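Local coordinates for protein short chain dehydrogenase/reductase (Acinetobacter baumannii, PDB 4IUY) that is probably an NAD(P)(H)-dependent oxidoreductase of the short-chain dehydrogenase/reductase family, built on a Rossmann fold, with a substrate that is not established, at residues D[69-72]-D[78-81]; D[130-135]-D[179-184]; D[167-172]-D[260-265]. All coordinates share one frame; numbering follows the deposited sequence.

Contact 1 (D[69-72]-D[78-81])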
loop_
_atom_site.group_PDB
_atom_site.type_symbol
_atom_site.label_atom_id
_atom_site.label_comp_id
_atom_site.label_asym_id
_atom_site.label_seq_id
_atom_site.Cartn_x
_atom_site.Cartn_y
_atom_site.Cartn_z
ATOM N N SER D 69 11.063 7.348 40.312
ATOM C CA SER D 69 10.693 8.111 41.505
ATOM C C SER D 69 9.521 9.035 41.265
ATOM O O SER D 69 8.640 9.133 42.123
ATOM C CB SER D 69 11.865 8.929 42.037
ATOM O OG SER D 69 12.898 8.076 42.449
ATOM N N HIS D 70 9.543 9.747 40.140
ATOM C CA HIS D 70 8.458 10.656 39.804
ATOM C C HIS D 70 7.151 9.892 39.768
ATOM O O HIS D 70 6.176 10.277 40.381
ATOM C CB HIS D 70 8.698 11.359 38.454
ATOM C CG HIS D 70 9.715 12.451 38.506
ATOM N ND1 HIS D 70 9.786 13.362 39.545
ATOM C CD2 HIS D 70 10.707 12.782 37.643
ATOM C CE1 HIS D 70 10.777 14.209 39.314
ATOM N NE2 HIS D 70 11.346 13.884 38.162
ATOM N N ILE D 71 7.187 8.761 39.091
ATOM C CA ILE D 71 6.011 7.928 38.856
ATOM C C ILE D 71 5.463 7.285 40.139
ATOM O O ILE D 71 4.251 7.304 40.371
ATOM C CB ILE D 71 6.306 6.845 37.796
ATOM C CG1 ILE D 71 6.490 7.504 36.428
ATOM C CG2 ILE D 71 5.212 5.777 37.793
ATOM C CD1 ILE D 71 6.484 6.546 35.270
ATOM N N LYS D 72 6.343 6.728 40.961
ATOM C CA LYS D 72 5.889 6.184 42.224
ATOM C C LYS D 72 5.247 7.288 43.072
ATOM O O LYS D 72 4.136 7.128 43.559
ATOM C CB LYS D 72 7.059 5.527 42.983
ATOM C CG LYS D 72 7.535 4.239 42.332
ATOM C CD LYS D 72 8.883 3.813 42.835
ATOM C CE LYS D 72 8.767 3.159 44.191
ATOM N NZ LYS D 72 7.919 1.955 44.051
ATOM N N GLN D 78 2.768 0.612 40.607
ATOM C CA GLN D 78 3.956 -0.238 40.671
ATOM C C GLN D 78 4.942 0.095 39.545
ATOM O O GLN D 78 4.527 0.326 38.389
ATOM C CB GLN D 78 3.554 -1.712 40.576
ATOM C CG GLN D 78 2.685 -2.165 41.733
ATOM C CD GLN D 78 3.375 -1.889 43.050
ATOM O OE1 GLN D 78 2.954 -1.003 43.812
ATOM N NE2 GLN D 78 4.458 -2.630 43.324
ATOM N N VAL D 79 6.234 0.170 39.872
ATOM C CA VAL D 79 7.264 0.357 38.839
ATOM C C VAL D 79 8.397 -0.654 39.012
ATOM O O VAL D 79 8.981 -0.766 40.072
ATOM C CB VAL D 79 7.890 1.770 38.861
ATOM C CG1 VAL D 79 8.841 1.932 37.706
ATOM C CG2 VAL D 79 6.835 2.826 38.781
ATOM N N TYR D 80 8.712 -1.380 37.953
ATOM C CA TYR D 80 9.850 -2.280 37.963
ATOM C C TYR D 80 10.831 -1.770 36.905
ATOM O O TYR D 80 10.427 -1.390 35.824
ATOM C CB TYR D 80 9.411 -3.700 37.641
ATOM C CG TYR D 80 8.491 -4.311 38.673
ATOM C CD1 TYR D 80 8.999 -5.093 39.709
ATOM C CD2 TYR D 80 7.100 -4.102 38.618
ATOM C CE1 TYR D 80 8.159 -5.661 40.667
ATOM C CE2 TYR D 80 6.243 -4.664 39.583
ATOM C CZ TYR D 80 6.781 -5.452 40.603
ATOM O OH TYR D 80 5.951 -6.028 41.567
ATOM N N THR D 81 12.102 -1.649 37.262
ATOM C CA THR D 81 13.111 -1.261 36.288
ATOM C C THR D 81 14.076 -2.425 36.016
ATOM O O THR D 81 14.334 -3.238 36.883
ATOM C CB THR D 81 13.871 -0.016 36.733
ATOM O OG1 THR D 81 14.602 -0.300 37.931
ATOM C CG2 THR D 81 12.902 1.122 36.972
HETATM O O HOH W 1 7.099 -0.484 42.616
HETATM O O HOH W 2 10.089 0.914 42.116
#

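Contact 2 (D[130-135]-D[179-184])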
loop_
_atom_site.group_PDB
_atom_site.type_symbol
_atom_site.label_atom_id
_atom_site.label_comp_id
_atom_site.label_asym_id
_atom_site.label_seq_id
_atom_site.Cartn_x
_atom_site.Cartn_y
_atom_site.Cartn_z
ATOM N N ASP D 130 24.104 -3.931 11.259
ATOM C CA ASP D 130 23.764 -4.810 12.382
ATOM C C ASP D 130 23.178 -4.029 13.548
ATOM O O ASP D 130 22.170 -4.431 14.104
ATOM C CB ASP D 130 24.954 -5.649 12.846
ATOM C CG ASP D 130 25.395 -6.680 11.799
ATOM O OD1 ASP D 130 24.622 -6.982 10.848
ATOM O OD2 ASP D 130 26.525 -7.203 11.932
ATOM N N LYS D 131 23.783 -2.900 13.906
ATOM C CA LYS D 131 23.250 -2.108 15.010
ATOM C C LYS D 131 21.813 -1.656 14.774
ATOM O O LYS D 131 20.947 -1.857 15.610
ATOM C CB LYS D 131 24.123 -0.882 15.279
ATOM C CG LYS D 131 23.607 -0.036 16.431
ATOM C CD LYS D 131 24.601 1.006 16.874
ATOM C CE LYS D 131 24.904 1.983 15.745
ATOM N NZ LYS D 131 23.777 2.940 15.452
ATOM N N ILE D 132 21.568 -1.048 13.619
ATOM C CA ILE D 132 20.275 -0.454 13.298
ATOM C C ILE D 132 19.181 -1.507 13.079
ATOM O O ILE D 132 18.081 -1.390 13.609
ATOM C CB ILE D 132 20.407 0.473 12.089
ATOM C CG1 ILE D 132 21.235 1.682 12.484
ATOM C CG2 ILE D 132 19.027 0.888 11.534
ATOM C CD1 ILE D 132 21.763 2.444 11.312
ATOM N N VAL D 133 19.493 -2.536 12.302
ATOM C CA VAL D 133 18.510 -3.555 11.982
ATOM C C VAL D 133 18.222 -4.497 13.161
ATOM O O VAL D 133 17.044 -4.819 13.418
ATOM C CB VAL D 133 18.897 -4.328 10.693
ATOM C CG1 VAL D 133 17.865 -5.385 10.392
ATOM C CG2 VAL D 133 18.996 -3.354 9.500
ATOM N N ASP D 134 19.264 -4.892 13.909
ATOM C CA ASP D 134 19.057 -5.753 15.087
ATOM C C ASP D 134 18.256 -5.070 16.168
ATOM O O ASP D 134 17.370 -5.684 16.759
ATOM C CB ASP D 134 20.373 -6.261 15.680
ATOM C CG ASP D 134 21.074 -7.222 14.761
ATOM O OD1 ASP D 134 20.478 -7.569 13.716
ATOM O OD2 ASP D 134 22.205 -7.625 15.079
ATOM N N THR D 135 18.567 -3.802 16.416
ATOM C CA THR D 135 17.837 -2.997 17.378
ATOM C C THR D 135 16.404 -2.680 16.918
ATOM O O THR D 135 15.465 -2.770 17.708
ATOM C CB THR D 135 18.558 -1.668 17.656
ATOM O OG1 THR D 135 19.789 -1.923 18.344
ATOM C CG2 THR D 135 17.675 -0.739 18.512
ATOM N N CYS D 179 15.012 2.688 7.312
ATOM C CA CYS D 179 13.849 2.439 6.440
ATOM C C CYS D 179 13.620 0.953 6.204
ATOM O O CYS D 179 12.485 0.485 6.269
ATOM C CB CYS D 179 14.001 3.142 5.080
ATOM S SG CYS D 179 13.815 4.947 5.215
ATOM N N ALA D 180 14.690 0.215 5.911
ATOM C CA ALA D 180 14.533 -1.221 5.675
ATOM C C ALA D 180 13.977 -1.924 6.934
ATOM O O ALA D 180 13.066 -2.757 6.847
ATOM C CB ALA D 180 15.850 -1.846 5.222
ATOM N N SER D 181 14.529 -1.576 8.099
ATOM C CA SER D 181 14.158 -2.234 9.342
ATOM C C SER D 181 12.716 -1.906 9.732
ATOM O O SER D 181 11.961 -2.797 10.157
ATOM C CB SER D 181 15.162 -1.885 10.456
ATOM O OG SER D 181 15.098 -0.510 10.809
ATOM N N LYS D 182 12.326 -0.645 9.561
ATOM C CA LYS D 182 10.957 -0.227 9.876
ATOM C C LYS D 182 9.894 -0.875 8.967
ATOM O O LYS D 182 8.839 -1.296 9.450
ATOM C CB LYS D 182 10.826 1.298 9.824
ATOM C CG LYS D 182 11.575 2.017 10.944
ATOM C CD LYS D 182 11.213 1.519 12.325
ATOM C CE LYS D 182 11.826 2.399 13.407
ATOM N NZ LYS D 182 11.292 2.101 14.802
ATOM N N ALA D 183 10.160 -0.950 7.665
ATOM C CA ALA D 183 9.262 -1.683 6.764
ATOM C C ALA D 183 9.221 -3.159 7.177
ATOM O O ALA D 183 8.176 -3.810 7.094
ATOM C CB ALA D 183 9.716 -1.573 5.316
ATOM N N GLY D 184 10.368 -3.698 7.574
ATOM C CA GLY D 184 10.399 -5.067 8.053
ATOM C C GLY D 184 9.501 -5.255 9.269
ATOM O O GLY D 184 8.775 -6.238 9.365
#

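Contact 3 (D[167-172]-D[260-265])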
loop_
_atom_site.group_PDB
_atom_site.type_symbol
_atom_site.label_atom_id
_atom_site.label_comp_id
_atom_site.label_asym_id
_atom_site.label_seq_id
_atom_site.Cartn_x
_atom_site.Cartn_y
_atom_site.Cartn_z
ATOM N N LEU D 167 8.536 6.205 8.104
ATOM C CA LEU D 167 9.599 5.711 7.235
ATOM C C LEU D 167 9.494 4.220 6.937
ATOM O O LEU D 167 10.294 3.668 6.204
ATOM C CB LEU D 167 10.966 6.037 7.824
ATOM C CG LEU D 167 11.238 7.548 7.764
ATOM C CD1 LEU D 167 12.601 7.849 8.297
ATOM C CD2 LEU D 167 11.080 8.103 6.322
ATOM N N SER D 168 8.510 3.559 7.519
ATOM C CA SER D 168 8.266 2.174 7.180
ATOM C C SER D 168 7.648 2.121 5.766
ATOM O O SER D 168 7.727 1.100 5.107
ATOM C CB SER D 168 7.360 1.520 8.220
ATOM O OG SER D 168 6.051 2.054 8.159
ATOM N N GLN D 169 7.067 3.236 5.299
ATOM C CA GLN D 169 6.514 3.291 3.938
ATOM C C GLN D 169 7.006 4.484 3.125
ATOM O O GLN D 169 7.028 4.429 1.921
ATOM C CB GLN D 169 4.980 3.309 3.953
ATOM C CG GLN D 169 4.313 2.120 4.640
ATOM C CD GLN D 169 2.796 2.150 4.502
ATOM O OE1 GLN D 169 2.116 2.998 5.089
ATOM N NE2 GLN D 169 2.264 1.233 3.714
ATOM N N SER D 170 7.358 5.572 3.790
ATOM C CA SER D 170 7.928 6.724 3.110
ATOM C C SER D 170 9.463 6.616 3.100
ATOM O O SER D 170 10.060 5.813 3.829
ATOM C CB SER D 170 7.522 8.005 3.832
ATOM O OG SER D 170 6.119 8.061 3.972
ATOM N N THR D 171 10.102 7.436 2.284
ATOM C CA THR D 171 11.553 7.447 2.219
ATOM C C THR D 171 12.106 8.762 2.696
ATOM O O THR D 171 11.416 9.804 2.707
ATOM C CB THR D 171 12.098 7.283 0.789
ATOM O OG1 THR D 171 11.797 8.479 0.062
ATOM C CG2 THR D 171 11.498 6.078 0.052
ATOM N N ASN D 172 13.376 8.709 3.073
ATOM C CA ASN D 172 14.144 9.916 3.221
ATOM C C ASN D 172 15.595 9.578 2.899
ATOM O O ASN D 172 15.917 8.419 2.597
ATOM C CB ASN D 172 13.990 10.511 4.608
ATOM C CG ASN D 172 14.108 12.015 4.584
ATOM O OD1 ASN D 172 14.569 12.587 3.595
ATOM N ND2 ASN D 172 13.730 12.664 5.677
ATOM N N GLY D 260 -3.147 -6.115 13.472
ATOM C CA GLY D 260 -2.411 -6.114 12.219
ATOM C C GLY D 260 -2.353 -4.799 11.471
ATOM O O GLY D 260 -2.115 -4.798 10.270
ATOM N N ILE D 261 -2.566 -3.681 12.162
ATOM C CA ILE D 261 -2.612 -2.396 11.482
ATOM C C ILE D 261 -1.498 -1.480 11.945
ATOM O O ILE D 261 -0.907 -1.686 13.006
ATOM C CB ILE D 261 -3.984 -1.666 11.666
ATOM C CG1 ILE D 261 -4.074 -1.021 13.039
ATOM C CG2 ILE D 261 -5.165 -2.632 11.439
ATOM C CD1 ILE D 261 -5.153 0.002 13.131
ATOM N N GLU D 262 -1.229 -0.456 11.143
ATOM C CA GLU D 262 -0.288 0.576 11.523
ATOM C C GLU D 262 -1.016 1.911 11.447
ATOM O O GLU D 262 -1.517 2.306 10.390
ATOM C CB GLU D 262 0.932 0.562 10.596
ATOM C CG GLU D 262 1.941 1.668 10.876
ATOM C CD GLU D 262 2.998 1.786 9.780
ATOM O OE1 GLU D 262 2.661 2.202 8.636
ATOM O OE2 GLU D 262 4.172 1.500 10.075
ATOM N N ILE D 263 -1.106 2.575 12.588
ATOM C CA ILE D 263 -1.699 3.906 12.706
ATOM C C ILE D 263 -0.601 4.971 12.567
ATOM O O ILE D 263 0.298 5.084 13.426
ATOM C CB ILE D 263 -2.388 4.068 14.074
ATOM C CG1 ILE D 263 -3.519 3.041 14.230
ATOM C CG2 ILE D 263 -2.893 5.505 14.271
ATOM C CD1 ILE D 263 -4.285 3.149 15.585
ATOM N N LYS D 264 -0.670 5.742 11.491
ATOM C CA LYS D 264 0.284 6.827 11.263
ATOM C C LYS D 264 -0.136 8.042 12.049
ATOM O O LYS D 264 -1.311 8.384 12.072
ATOM C CB LYS D 264 0.411 7.166 9.781
ATOM C CG LYS D 264 0.966 6.011 8.939
ATOM C CD LYS D 264 1.060 6.411 7.471
ATOM C CE LYS D 264 -0.315 6.610 6.877
ATOM N NZ LYS D 264 -0.207 7.139 5.491
ATOM N N VAL D 265 0.815 8.650 12.746
ATOM C CA VAL D 265 0.547 9.876 13.493
ATOM C C VAL D 265 1.579 10.882 13.010
ATOM O O VAL D 265 2.739 10.895 13.468
ATOM C CB VAL D 265 0.639 9.624 15.041
ATOM C CG1 VAL D 265 0.297 10.848 15.809
ATOM C CG2 VAL D 265 -0.295 8.468 15.477
HETATM O O HOH W 3 2.164 5.917 4.015
#

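Contact 1 (D[69-72]-D[78-81])
Ile71 and Val79 meet methyl to methyl: Ile71 CG2 lies 3.5 Å from Val79 CG2, and the two branched side chains cross at about a right angle. Both residues are buried, and this is the tight part of the contact. The torsion of Ile71 (chi1 -69°) sets CG2 opposite its own backbone N and brings that methyl to the valine. The same Val79 CG2 also takes the aliphatic start of the next residue, with Lys72 CG at 3.9 Å, so a single methyl serves both helix residues. The backbones come close at this point, Lys72 CA and Val79 CA being 6.9 Å apart. Helix 65-75 is the connection of the beta-alpha-beta unit formed by strands 53-58 and 79-83 in the Rossmann fold, and the contact packs its C-terminal half against the start of the strand it leads into. Further cover for Ile71 comes from Ala44 and Ala48 of helix 38-49. The other side of the contact is wet and polar. Strand 79-83 is an end strand of this chain's sheet: Gln78 and Tyr80 bond through their backbones to strand 53-58, whereas the N and O of Val79 find water. Lys72 is exposed, and its chain bends twice near its end (chi3 78°, chi4 61°), carrying NZ over to that strand edge. There Lys72 NZ donates to water 2 at 3.1 Å, and water 2 donates to Val79 O at 2.9 Å. Water 1 accepts a hydrogen bond from Val79 N at 3.0 Å and a weak one from Lys72 NZ.

Contact 2 (D[130-135]-D[179-184])
The peptide plane between Ile132 and Val133 turns one face to Ser181, and the whole of segment 179-184 lies on that side of it. Ser181 OG stands well off this plane, 4.2 Å from Ile132 O, which is van der Waals proximity. In the preceding peptide, Lys131 O receives both Thr135 N and Thr135 OG1; the hydroxyl, at 3.0 Å, is tilted 17° from the carbonyl plane. Across the interface the small Ser181 side chain packs on the backbone of Val133, with Ser181 CB 4.0 Å from Val133 CA and 4.2 Å from Val133 CG2. With so little side chain between them the backbones approach to 5.3 Å between Val133 CA and Ser181 CA. The two helices, 126-153 and 176-196, are the long pair that short-chain dehydrogenases typically present to a partner subunit. Here Asp130 makes a salt bridge to Lys138 of the second subunit, and Cys179 and Ala183 pack on its His187. Tyr178 and Lys182 have the spacing of the family's Tyr-x-x-x-Lys signature, consistent with an active-site helix. Ser181 lies within that signature, and its OG is placed between its own backbone N and carbonyl carbon (chi1 67°). This buried hydroxyl is satisfied by Tyr178 O, one turn back, and by Asn136 ND2, just beyond the segment on helix 126-153.

Contact 3 (D[167-172]-D[260-265])
The backbones stay well apart, Ser168 CA and Glu262 CA being 9.7 Å from each other, so side chains must span the gap. They join the loop after strand 159-163 to strand 262-265, an end strand of this chain's parallel Rossmann sheet. Glu262 does most of the reaching: CG lies opposite the backbone N (chi1 177°) and the chain runs out extended, bringing Glu262 OE2 to 2.7 Å from Ser168 OG. That hydroxyl also has Ser165 O as a partner, while OE2 takes a hydrogen bond from Thr164 OG1. The other carboxylate oxygen, OE1, forms a salt bridge with Arg186 of helix 176-196, so the carboxylate is held at both oxygens and probably stays ionised. Gln169, also extended, runs past Glu262 in the opposite direction, its amide plane 68° from the carboxylate plane. Gln169 OE1 and Glu262 OE1 come no nearer than 3.7 Å. Gln169 is exposed, and a water links it to Lys264. Lys264 NZ, which also bonds to Ser270 OG, donates at 3.0 Å to water 3, which in turn gives a hydrogen to Gln169 OE1 at 3.1 Å.

Overall arrangement
From the N terminus, contact 1 comes first and closes a short loop of five residues, joining helix 65-75 to the strand that directly follows it. It is complete before contact 2 opens. Contact 2 closes a loop of 43 residues and contact 3 one of 87, and the two cross: segment 167-172 falls between the segments of contact 2, and segment 260-265 follows both. They also touch, Ala183 CB lying 3.3 Å from Ser168 O. Contact 1 lies across the chain's centre from both. Contacts 1 and 3 reach the two end strands of this chain's sheet, contact 3 tying the loop after strand 159-163 to strand 262-265, while contact 2 ties together long helices at the second-subunit interface.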